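Local coordinates for protein type I polyketide synthase PikAII (Streptomyces venezuelae, PDB 3QP9) that is a C2-type ketoreductase domain of a modular polyketide synthase that probably epimerises the alpha-carbon of a beta-keto intermediate rather than reducing its ketone, at residues A[165-174]-A[418-429]; A[148-159]-A[188-198]. One frame throughout, in Å; residues are numbered along the deposited sequence.

Contact 1 of 2, residues A[165-174]-A[418-429]; sequences DHVTSPAQAM and GTAFLDALAGQH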
loop_
_atom_site.group_PDB
_atom_site.type_symbol
_atom_site.label_atom_id
_atom_site.label_comp_id
_atom_site.label_asym_id
_atom_site.label_seq_id
_atom_site.Cartn_x
_atom_site.Cartn_y
_atom_site.Cartn_z
ATOM N N ASP A 165 -9.295 8.079 -12.960
ATOM C CA ASP A 165 -9.374 8.583 -11.595
ATOM C C ASP A 165 -7.978 8.398 -11.012
ATOM O O ASP A 165 -7.627 7.272 -10.655
ATOM C CB ASP A 165 -10.391 7.695 -10.826
ATOM C CG ASP A 165 -10.573 8.140 -9.319
ATOM O OD1 ASP A 165 -10.829 9.310 -9.086
ATOM O OD2 ASP A 165 -10.529 7.318 -8.399
ATOM N N HIS A 166 -7.146 9.436 -11.019
ATOM C CA HIS A 166 -5.739 9.315 -10.571
ATOM C C HIS A 166 -5.568 9.449 -9.070
ATOM O O HIS A 166 -6.287 10.179 -8.446
ATOM C CB HIS A 166 -4.869 10.341 -11.294
ATOM C CG HIS A 166 -5.115 10.364 -12.769
ATOM N ND1 HIS A 166 -5.001 9.231 -13.551
ATOM C CD2 HIS A 166 -5.533 11.354 -13.590
ATOM C CE1 HIS A 166 -5.312 9.523 -14.799
ATOM N NE2 HIS A 166 -5.628 10.812 -14.851
ATOM N N VAL A 167 -4.625 8.699 -8.494
ATOM C CA VAL A 167 -4.191 8.912 -7.149
ATOM C C VAL A 167 -3.475 10.276 -7.106
ATOM O O VAL A 167 -2.599 10.497 -7.904
ATOM C CB VAL A 167 -3.206 7.833 -6.758
ATOM C CG1 VAL A 167 -2.628 8.130 -5.339
ATOM C CG2 VAL A 167 -3.917 6.393 -6.775
ATOM N N THR A 168 -3.890 11.154 -6.188
ATOM C CA THR A 168 -3.253 12.462 -5.988
ATOM C C THR A 168 -2.514 12.460 -4.655
ATOM O O THR A 168 -1.656 13.260 -4.489
ATOM C CB THR A 168 -4.234 13.628 -6.005
ATOM O OG1 THR A 168 -5.363 13.300 -5.180
ATOM C CG2 THR A 168 -4.688 13.962 -7.456
ATOM N N SER A 169 -2.789 11.531 -3.747
ATOM C CA SER A 169 -2.010 11.427 -2.463
ATOM C C SER A 169 -1.559 10.019 -2.102
ATOM O O SER A 169 -2.217 9.321 -1.363
ATOM C CB SER A 169 -2.743 11.998 -1.303
ATOM O OG SER A 169 -1.938 11.625 -0.196
ATOM N N PRO A 170 -0.435 9.574 -2.675
ATOM C CA PRO A 170 0.027 8.269 -2.476
ATOM C C PRO A 170 0.371 8.135 -1.002
ATOM O O PRO A 170 0.238 7.037 -0.422
ATOM C CB PRO A 170 1.279 8.250 -3.380
ATOM C CG PRO A 170 1.596 9.755 -3.552
ATOM C CD PRO A 170 0.278 10.210 -3.797
ATOM N N ALA A 171 0.734 9.241 -0.350
ATOM C CA ALA A 171 0.973 9.083 1.079
ATOM C C ALA A 171 -0.249 8.667 1.876
ATOM O O ALA A 171 -0.122 7.869 2.824
ATOM C CB ALA A 171 1.598 10.370 1.699
ATOM N N GLN A 172 -1.428 9.156 1.508
ATOM C CA GLN A 172 -2.660 8.740 2.259
ATOM C C GLN A 172 -3.007 7.260 2.016
ATOM O O GLN A 172 -3.671 6.652 2.835
ATOM C CB GLN A 172 -3.830 9.684 1.955
ATOM C CG GLN A 172 -3.640 11.099 2.557
ATOM C CD GLN A 172 -4.827 11.956 2.402
ATOM O OE1 GLN A 172 -5.944 11.499 2.665
ATOM N NE2 GLN A 172 -4.616 13.272 2.043
ATOM N N ALA A 173 -2.635 6.694 0.853
ATOM C CA ALA A 173 -2.838 5.219 0.660
ATOM C C ALA A 173 -2.132 4.435 1.754
ATOM O O ALA A 173 -2.499 3.303 1.938
ATOM C CB ALA A 173 -2.316 4.725 -0.738
ATOM N N MET A 174 -1.106 5.006 2.454
ATOM C CA MET A 174 -0.399 4.229 3.550
ATOM C C MET A 174 -1.322 4.021 4.728
ATOM O O MET A 174 -1.230 3.019 5.431
ATOM C CB MET A 174 0.888 4.903 4.049
ATOM C CG MET A 174 1.837 5.140 2.899
ATOM S SD MET A 174 3.538 5.413 3.343
ATOM C CE MET A 174 3.344 7.106 3.934
ATOM N N GLY A 418 4.024 0.831 3.969
ATOM C CA GLY A 418 5.111 1.253 3.063
ATOM C C GLY A 418 4.863 0.739 1.637
ATOM O O GLY A 418 5.086 1.412 0.669
ATOM N N THR A 419 4.382 -0.498 1.554
ATOM C CA THR A 419 4.216 -1.209 0.319
ATOM C C THR A 419 2.943 -0.648 -0.342
ATOM O O THR A 419 2.870 -0.535 -1.598
ATOM C CB THR A 419 4.269 -2.677 0.784
ATOM O OG1 THR A 419 5.368 -3.379 0.228
ATOM C CG2 THR A 419 3.022 -3.470 1.110
ATOM N N ALA A 420 1.962 -0.223 0.471
ATOM C CA ALA A 420 0.796 0.461 -0.194
ATOM C C ALA A 420 1.185 1.741 -0.857
ATOM O O ALA A 420 0.494 2.216 -1.777
ATOM C CB ALA A 420 -0.426 0.706 0.788
ATOM N N PHE A 421 2.326 2.313 -0.448
ATOM C CA PHE A 421 2.733 3.567 -1.102
ATOM C C PHE A 421 3.183 3.252 -2.496
ATOM O O PHE A 421 2.912 4.088 -3.470
ATOM C CB PHE A 421 3.876 4.255 -0.346
ATOM C CG PHE A 421 4.351 5.526 -0.992
ATOM C CD1 PHE A 421 3.696 6.733 -0.719
ATOM C CD2 PHE A 421 5.464 5.503 -1.861
ATOM C CE1 PHE A 421 4.120 7.913 -1.320
ATOM C CE2 PHE A 421 5.891 6.612 -2.425
ATOM C CZ PHE A 421 5.234 7.866 -2.146
ATOM N N LEU A 422 3.857 2.082 -2.660
ATOM C CA LEU A 422 4.275 1.603 -4.049
ATOM C C LEU A 422 3.123 1.410 -4.987
ATOM O O LEU A 422 3.147 1.841 -6.215
ATOM C CB LEU A 422 5.071 0.286 -3.936
ATOM C CG LEU A 422 6.182 0.264 -2.922
ATOM C CD1 LEU A 422 6.881 -1.067 -2.947
ATOM C CD2 LEU A 422 7.239 1.382 -3.332
ATOM N N ASP A 423 2.078 0.723 -4.489
ATOM C CA ASP A 423 0.888 0.439 -5.286
ATOM C C ASP A 423 0.202 1.765 -5.635
ATOM O O ASP A 423 -0.243 1.977 -6.756
ATOM C CB ASP A 423 -0.099 -0.474 -4.561
ATOM C CG ASP A 423 0.445 -1.807 -4.250
ATOM O OD1 ASP A 423 0.031 -2.346 -3.206
ATOM O OD2 ASP A 423 1.130 -2.466 -5.117
ATOM N N ALA A 424 0.214 2.724 -4.732
ATOM C CA ALA A 424 -0.354 4.039 -5.097
ATOM C C ALA A 424 0.401 4.854 -6.101
ATOM O O ALA A 424 -0.219 5.634 -6.816
ATOM C CB ALA A 424 -0.530 4.931 -3.839
ATOM N N LEU A 425 1.741 4.845 -6.035
ATOM C CA LEU A 425 2.583 5.474 -7.096
ATOM C C LEU A 425 2.122 4.970 -8.429
ATOM O O LEU A 425 2.016 5.740 -9.375
ATOM C CB LEU A 425 4.063 5.170 -6.866
ATOM C CG LEU A 425 4.848 5.912 -5.774
ATOM C CD1 LEU A 425 6.283 5.414 -5.778
ATOM C CD2 LEU A 425 4.882 7.441 -5.971
ATOM N N ALA A 426 1.820 3.666 -8.545
ATOM C CA ALA A 426 1.380 3.130 -9.822
ATOM C C ALA A 426 0.041 3.686 -10.336
ATOM O O ALA A 426 -0.258 3.640 -11.547
ATOM C CB ALA A 426 1.397 1.616 -9.794
ATOM N N GLY A 427 -0.780 4.197 -9.443
ATOM C CA GLY A 427 -2.048 4.745 -9.819
ATOM C C GLY A 427 -2.096 6.260 -10.091
ATOM O O GLY A 427 -3.186 6.774 -10.326
ATOM N N GLN A 428 -0.958 6.952 -10.005
ATOM C CA GLN A 428 -0.782 8.401 -10.223
ATOM C C GLN A 428 -0.653 8.666 -11.728
ATOM O O GLN A 428 -0.123 7.809 -12.439
ATOM C CB GLN A 428 0.518 8.869 -9.589
ATOM C CG GLN A 428 0.492 8.963 -8.104
ATOM C CD GLN A 428 1.515 9.930 -7.561
ATOM O OE1 GLN A 428 1.219 11.117 -7.249
ATOM N NE2 GLN A 428 2.715 9.436 -7.407
ATOM N N HIS A 429 -1.115 9.808 -12.227
ATOM C CA HIS A 429 -0.946 10.110 -13.649
ATOM C C HIS A 429 0.517 10.516 -13.916
ATOM O O HIS A 429 1.133 11.297 -13.154
ATOM C CB HIS A 429 -1.882 11.261 -14.017
ATOM C CG HIS A 429 -2.024 11.512 -15.496
ATOM N ND1 HIS A 429 -3.251 11.572 -16.124
ATOM C CD2 HIS A 429 -1.099 11.748 -16.464
ATOM C CE1 HIS A 429 -3.075 11.808 -17.417
ATOM N NE2 HIS A 429 -1.777 11.917 -17.649
#
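His166 lays one face of its imidazole under His429: the CB of His429 stands over the ring centre, 9° off the normal, while the edge of the His429 ring turns toward the same face in an offset edge-to-face pair with planes at 82°. The His429 ring swings away from its own backbone N (chi1 -169°), which carries ND1 of His429 past the CB contact to 2.8 Å from NE2 of His166. The one backbone hydrogen bond between the segments follows, from Val167 N to Gly427 O at 3.0 Å; it is nearly straight at the hydrogen, though the donor stands above the carbonyl plane. Val167 points its CG2 at Gly427, whose bare CA lets the loop pass close, and its CG1 reaches Ala424 CB at 4.1 Å. Ser169 turns away and N-caps the helix, its OG accepting from Gln172 N and hydrogen-bonded to Glu118 OE2. Pro170, just after the cap, sets its CB against Phe421 CE1 at 3.5 Å and Ala424 CB at 3.8 Å, and its CD meets the amide of Gln428. Ala173 sets its methyl against that of Ala424, CB to CB 3.6 Å. Met174 packs SD 3.9 Å from Phe421 CB, and the sulfur lies oblique to the Phe421 ring, a Met-aromatic contact. Small alanines thus line the seam where helix 418-426 runs roughly antiparallel to helix 170-174, axes 7.6 Å apart. Helix 363-386 packs against Met174 and Phe421, whereas Leu422 and Leu425 face strand 396-402 and Ala426 strand 435-441, the Rossmann strands of the ketoreductase domain.

Contact 2 of 2, residues A[148-159]-A[188-198]; sequences AAPLWCVTHGAV and ERWGGLIDLPS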
loop_
_atom_site.group_PDB
_atom_site.type_symbol
_atom_site.label_atom_id
_atom_site.label_comp_id
_atom_site.label_asym_id
_atom_site.label_seq_id
_atom_site.Cartn_x
_atom_site.Cartn_y
_atom_site.Cartn_z
ATOM N N ALA A 148 -14.985 2.115 22.577
ATOM C CA ALA A 148 -15.364 0.832 21.989
ATOM C C ALA A 148 -16.012 1.055 20.633
ATOM O O ALA A 148 -16.118 0.124 19.866
ATOM C CB ALA A 148 -16.376 0.072 22.932
ATOM N N ALA A 149 -16.421 2.286 20.350
ATOM C CA ALA A 149 -17.066 2.674 19.080
ATOM C C ALA A 149 -16.190 2.440 17.813
ATOM O O ALA A 149 -14.967 2.625 17.878
ATOM C CB ALA A 149 -17.456 4.189 19.156
ATOM N N PRO A 150 -16.816 2.139 16.654
ATOM C CA PRO A 150 -15.985 1.902 15.457
ATOM C C PRO A 150 -15.244 3.146 14.943
ATOM O O PRO A 150 -15.839 4.242 14.826
ATOM C CB PRO A 150 -17.010 1.446 14.411
ATOM C CG PRO A 150 -18.273 2.161 14.788
ATOM C CD PRO A 150 -18.250 2.292 16.306
ATOM N N LEU A 151 -13.976 2.948 14.619
ATOM C CA LEU A 151 -13.134 3.986 14.048
ATOM C C LEU A 151 -13.252 4.017 12.509
ATOM O O LEU A 151 -12.934 3.009 11.844
ATOM C CB LEU A 151 -11.671 3.635 14.272
ATOM C CG LEU A 151 -10.574 4.618 13.739
ATOM C CD1 LEU A 151 -10.872 6.173 14.015
ATOM C CD2 LEU A 151 -9.153 4.273 14.206
ATOM N N TRP A 152 -13.569 5.157 11.956
ATOM C CA TRP A 152 -13.506 5.264 10.468
ATOM C C TRP A 152 -12.394 6.263 10.052
ATOM O O TRP A 152 -12.348 7.390 10.590
ATOM C CB TRP A 152 -14.843 5.708 9.956
ATOM C CG TRP A 152 -15.915 4.662 10.008
ATOM C CD1 TRP A 152 -16.721 4.347 11.100
ATOM C CD2 TRP A 152 -16.306 3.787 8.952
ATOM N NE1 TRP A 152 -17.619 3.363 10.740
ATOM C CE2 TRP A 152 -17.392 3.015 9.424
ATOM C CE3 TRP A 152 -15.910 3.655 7.607
ATOM C CZ2 TRP A 152 -18.020 2.020 8.624
ATOM C CZ3 TRP A 152 -16.526 2.721 6.805
ATOM C CH2 TRP A 152 -17.618 1.944 7.294
ATOM N N CYS A 153 -11.524 5.891 9.092
ATOM C CA CYS A 153 -10.433 6.809 8.663
ATOM C C CYS A 153 -10.728 7.306 7.285
ATOM O O CYS A 153 -10.944 6.529 6.397
ATOM C CB CYS A 153 -9.050 6.102 8.688
ATOM S SG CYS A 153 -8.539 5.662 10.377
ATOM N N VAL A 154 -10.793 8.611 7.121
ATOM C CA VAL A 154 -11.154 9.200 5.848
ATOM C C VAL A 154 -9.933 9.761 5.163
ATOM O O VAL A 154 -9.118 10.452 5.806
ATOM C CB VAL A 154 -12.255 10.236 6.046
ATOM C CG1 VAL A 154 -12.599 10.964 4.734
ATOM C CG2 VAL A 154 -13.566 9.525 6.589
ATOM N N THR A 155 -9.757 9.452 3.848
ATOM C CA THR A 155 -8.662 9.988 3.088
ATOM C C THR A 155 -9.257 10.747 1.906
ATOM O O THR A 155 -10.447 10.722 1.715
ATOM C CB THR A 155 -7.735 8.852 2.544
ATOM O OG1 THR A 155 -8.541 7.925 1.756
ATOM C CG2 THR A 155 -6.991 8.125 3.708
ATOM N N HIS A 156 -8.426 11.456 1.124
ATOM C CA HIS A 156 -8.858 12.052 -0.184
ATOM C C HIS A 156 -7.728 11.835 -1.145
ATOM O O HIS A 156 -6.577 12.052 -0.792
ATOM C CB HIS A 156 -9.234 13.580 -0.056
ATOM C CG HIS A 156 -8.130 14.449 0.451
ATOM N ND1 HIS A 156 -7.292 15.145 -0.395
ATOM C CD2 HIS A 156 -7.726 14.750 1.724
ATOM C CE1 HIS A 156 -6.398 15.815 0.321
ATOM N NE2 HIS A 156 -6.633 15.590 1.611
ATOM N N GLY A 157 -8.044 11.387 -2.354
ATOM C CA GLY A 157 -7.012 11.144 -3.400
ATOM C C GLY A 157 -6.126 9.909 -3.145
ATOM O O GLY A 157 -5.100 9.767 -3.773
ATOM N N ALA A 158 -6.478 9.055 -2.190
ATOM C CA ALA A 158 -5.652 7.918 -1.871
ATOM C C ALA A 158 -5.740 6.654 -2.791
ATOM O O ALA A 158 -4.809 5.816 -2.785
ATOM C CB ALA A 158 -5.791 7.539 -0.364
ATOM N N VAL A 159 -6.852 6.459 -3.480
ATOM C CA VAL A 159 -7.030 5.234 -4.292
ATOM C C VAL A 159 -7.548 5.693 -5.659
ATOM O O VAL A 159 -8.139 6.755 -5.785
ATOM C CB VAL A 159 -7.974 4.233 -3.725
ATOM C CG1 VAL A 159 -7.467 3.756 -2.219
ATOM C CG2 VAL A 159 -9.410 4.865 -3.636
ATOM N N GLU A 188 -13.261 -5.707 16.511
ATOM C CA GLU A 188 -14.447 -5.242 17.187
ATOM C C GLU A 188 -14.539 -3.710 17.170
ATOM O O GLU A 188 -15.591 -3.140 17.414
ATOM C CB GLU A 188 -14.470 -5.845 18.661
ATOM C CG GLU A 188 -13.414 -5.201 19.721
ATOM C CD GLU A 188 -11.867 -5.185 19.293
ATOM O OE1 GLU A 188 -11.393 -5.988 18.466
ATOM O OE2 GLU A 188 -11.093 -4.351 19.824
ATOM N N ARG A 189 -13.418 -3.027 16.935
ATOM C CA ARG A 189 -13.441 -1.556 17.016
ATOM C C ARG A 189 -13.013 -0.811 15.743
ATOM O O ARG A 189 -12.918 0.386 15.735
ATOM C CB ARG A 189 -12.674 -1.043 18.227
ATOM C CG ARG A 189 -11.263 -1.654 18.410
ATOM C CD ARG A 189 -10.479 -0.818 19.356
ATOM N NE ARG A 189 -9.077 -1.201 19.492
ATOM C CZ ARG A 189 -8.060 -0.420 19.155
ATOM N NH1 ARG A 189 -6.803 -0.833 19.336
ATOM N NH2 ARG A 189 -8.321 0.783 18.665
ATOM N N TRP A 190 -12.808 -1.550 14.658
ATOM C CA TRP A 190 -12.526 -0.972 13.325
ATOM C C TRP A 190 -13.802 -0.794 12.470
ATOM O O TRP A 190 -14.564 -1.741 12.235
ATOM C CB TRP A 190 -11.451 -1.829 12.624
ATOM C CG TRP A 190 -10.973 -1.121 11.314
ATOM C CD1 TRP A 190 -11.361 -1.412 10.043
ATOM C CD2 TRP A 190 -10.057 -0.030 11.222
ATOM N NE1 TRP A 190 -10.708 -0.563 9.112
ATOM C CE2 TRP A 190 -9.909 0.297 9.824
ATOM C CE3 TRP A 190 -9.340 0.699 12.163
ATOM C CZ2 TRP A 190 -9.104 1.346 9.386
ATOM C CZ3 TRP A 190 -8.486 1.712 11.752
ATOM C CH2 TRP A 190 -8.372 2.031 10.322
ATOM N N GLY A 191 -14.044 0.433 12.034
ATOM C CA GLY A 191 -15.217 0.721 11.238
ATOM C C GLY A 191 -14.764 0.528 9.803
ATOM O O GLY A 191 -15.126 -0.465 9.146
ATOM N N GLY A 192 -13.917 1.392 9.333
ATOM C CA GLY A 192 -13.492 1.246 7.899
ATOM C C GLY A 192 -12.682 2.343 7.328
ATOM O O GLY A 192 -12.254 3.201 8.031
ATOM N N LEU A 193 -12.632 2.392 5.970
ATOM C CA LEU A 193 -11.785 3.332 5.307
ATOM C C LEU A 193 -12.632 3.915 4.252
ATOM O O LEU A 193 -13.412 3.202 3.644
ATOM C CB LEU A 193 -10.597 2.628 4.657
ATOM C CG LEU A 193 -9.482 2.134 5.555
ATOM C CD1 LEU A 193 -8.677 0.875 5.001
ATOM C CD2 LEU A 193 -8.448 3.348 5.809
ATOM N N ILE A 194 -12.569 5.228 4.083
ATOM C CA ILE A 194 -13.381 5.895 3.079
ATOM C C ILE A 194 -12.523 6.879 2.370
ATOM O O ILE A 194 -11.944 7.716 3.023
ATOM C CB ILE A 194 -14.543 6.640 3.709
ATOM C CG1 ILE A 194 -15.393 5.679 4.541
ATOM C CG2 ILE A 194 -15.341 7.388 2.586
ATOM C CD1 ILE A 194 -16.488 6.307 5.372
ATOM N N ASP A 195 -12.506 6.876 1.017
ATOM C CA ASP A 195 -11.681 7.869 0.318
ATOM C C ASP A 195 -12.577 8.852 -0.438
ATOM O O ASP A 195 -13.379 8.424 -1.253
ATOM C CB ASP A 195 -10.760 7.151 -0.683
ATOM C CG ASP A 195 -9.809 8.099 -1.403
ATOM O OD1 ASP A 195 -9.985 8.246 -2.645
ATOM O OD2 ASP A 195 -9.004 8.759 -0.698
ATOM N N LEU A 196 -12.400 10.143 -0.175
ATOM C CA LEU A 196 -13.192 11.224 -0.739
ATOM C C LEU A 196 -12.484 11.609 -1.984
ATOM O O LEU A 196 -11.351 11.208 -2.161
ATOM C CB LEU A 196 -13.296 12.410 0.237
ATOM C CG LEU A 196 -14.134 12.047 1.463
ATOM C CD1 LEU A 196 -14.038 13.119 2.543
ATOM C CD2 LEU A 196 -15.601 11.768 1.160
ATOM N N PRO A 197 -13.190 12.263 -2.912
ATOM C CA PRO A 197 -12.541 12.653 -4.175
ATOM C C PRO A 197 -11.344 13.575 -3.859
ATOM O O PRO A 197 -11.476 14.425 -2.941
ATOM C CB PRO A 197 -13.625 13.456 -4.905
ATOM C CG PRO A 197 -14.976 13.076 -4.281
ATOM C CD PRO A 197 -14.614 12.667 -2.807
ATOM N N SER A 198 -10.231 13.479 -4.610
ATOM C CA SER A 198 -9.013 14.302 -4.288
ATOM C C SER A 198 -9.317 15.686 -3.691
ATOM O O SER A 198 -8.610 16.122 -2.802
ATOM C CB SER A 198 -8.065 14.485 -5.481
ATOM O OG SER A 198 -7.801 13.256 -6.135
#
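Leu151 and Trp190 start a parallel strand pair. Leu151 N donates to Arg189 O at 3.0 Å, and Leu151 O accepts two N-H groups, from Gly191 at 2.8 Å and Gly192 at 3.1 Å, both from the same face of its carbonyl plane. This marks a beta bulge that shifts the register by one. Gly191 and Gly192 run across one face of the Trp152 indole, CH-pi contacts to its five- and six-membered rings. On the other face of the sheet, Trp190 meets Leu151 CD2 and the sulfur of Cys153. Beyond the bulge, backbone bonds alternate regularly: Cys153 N to Gly192 O, Ile194 N to Cys153 O, Thr155 N to Ile194 O, Leu196 N to Thr155 O and, weakly, Gly157 N to Leu196 O. Asp195 OD2 is gripped twice, by Thr155 OG1 at 2.6 Å on its anti lone pair and by Ala158 N at 2.9 Å from above the carboxylate plane; OD1 forms a salt bridge with Arg224. Thr155 OG1 in turn accepts from Trp176 NE1. His156 N donates to Gln172 OE1, its ND1 to Ser198 O. Strand 109-112 flanks this beta-alpha-beta unit, helices 130-144 and 170-185, the latter its crossover, cover the Leu151 and Asp195 face, and helix 202-212 the other.

Along the chain, strand 151-156 comes first, then the turn and helix start of 165-174, then strand 190-196, and much later 418-429. Contact 2 closes a short loop around helix 170-185, completing a beta-alpha-beta unit; contact 1 leaves from inside that unit and closes a loop of 243 residues, so the two cross. Their centres lie 16 Å apart, yet probable hydrogen bonds join them directly: Thr168 OG1 meets Ser198 OG at 2.6 Å and Ser169 N meets Gly157 O at 2.9 Å. Contact 2 pairs two neighbouring strands of the N-terminal half, and contact 1 ties the helix of that unit to helix 413-426 of the C-terminal half, whose strands include 396-402 and 435-441.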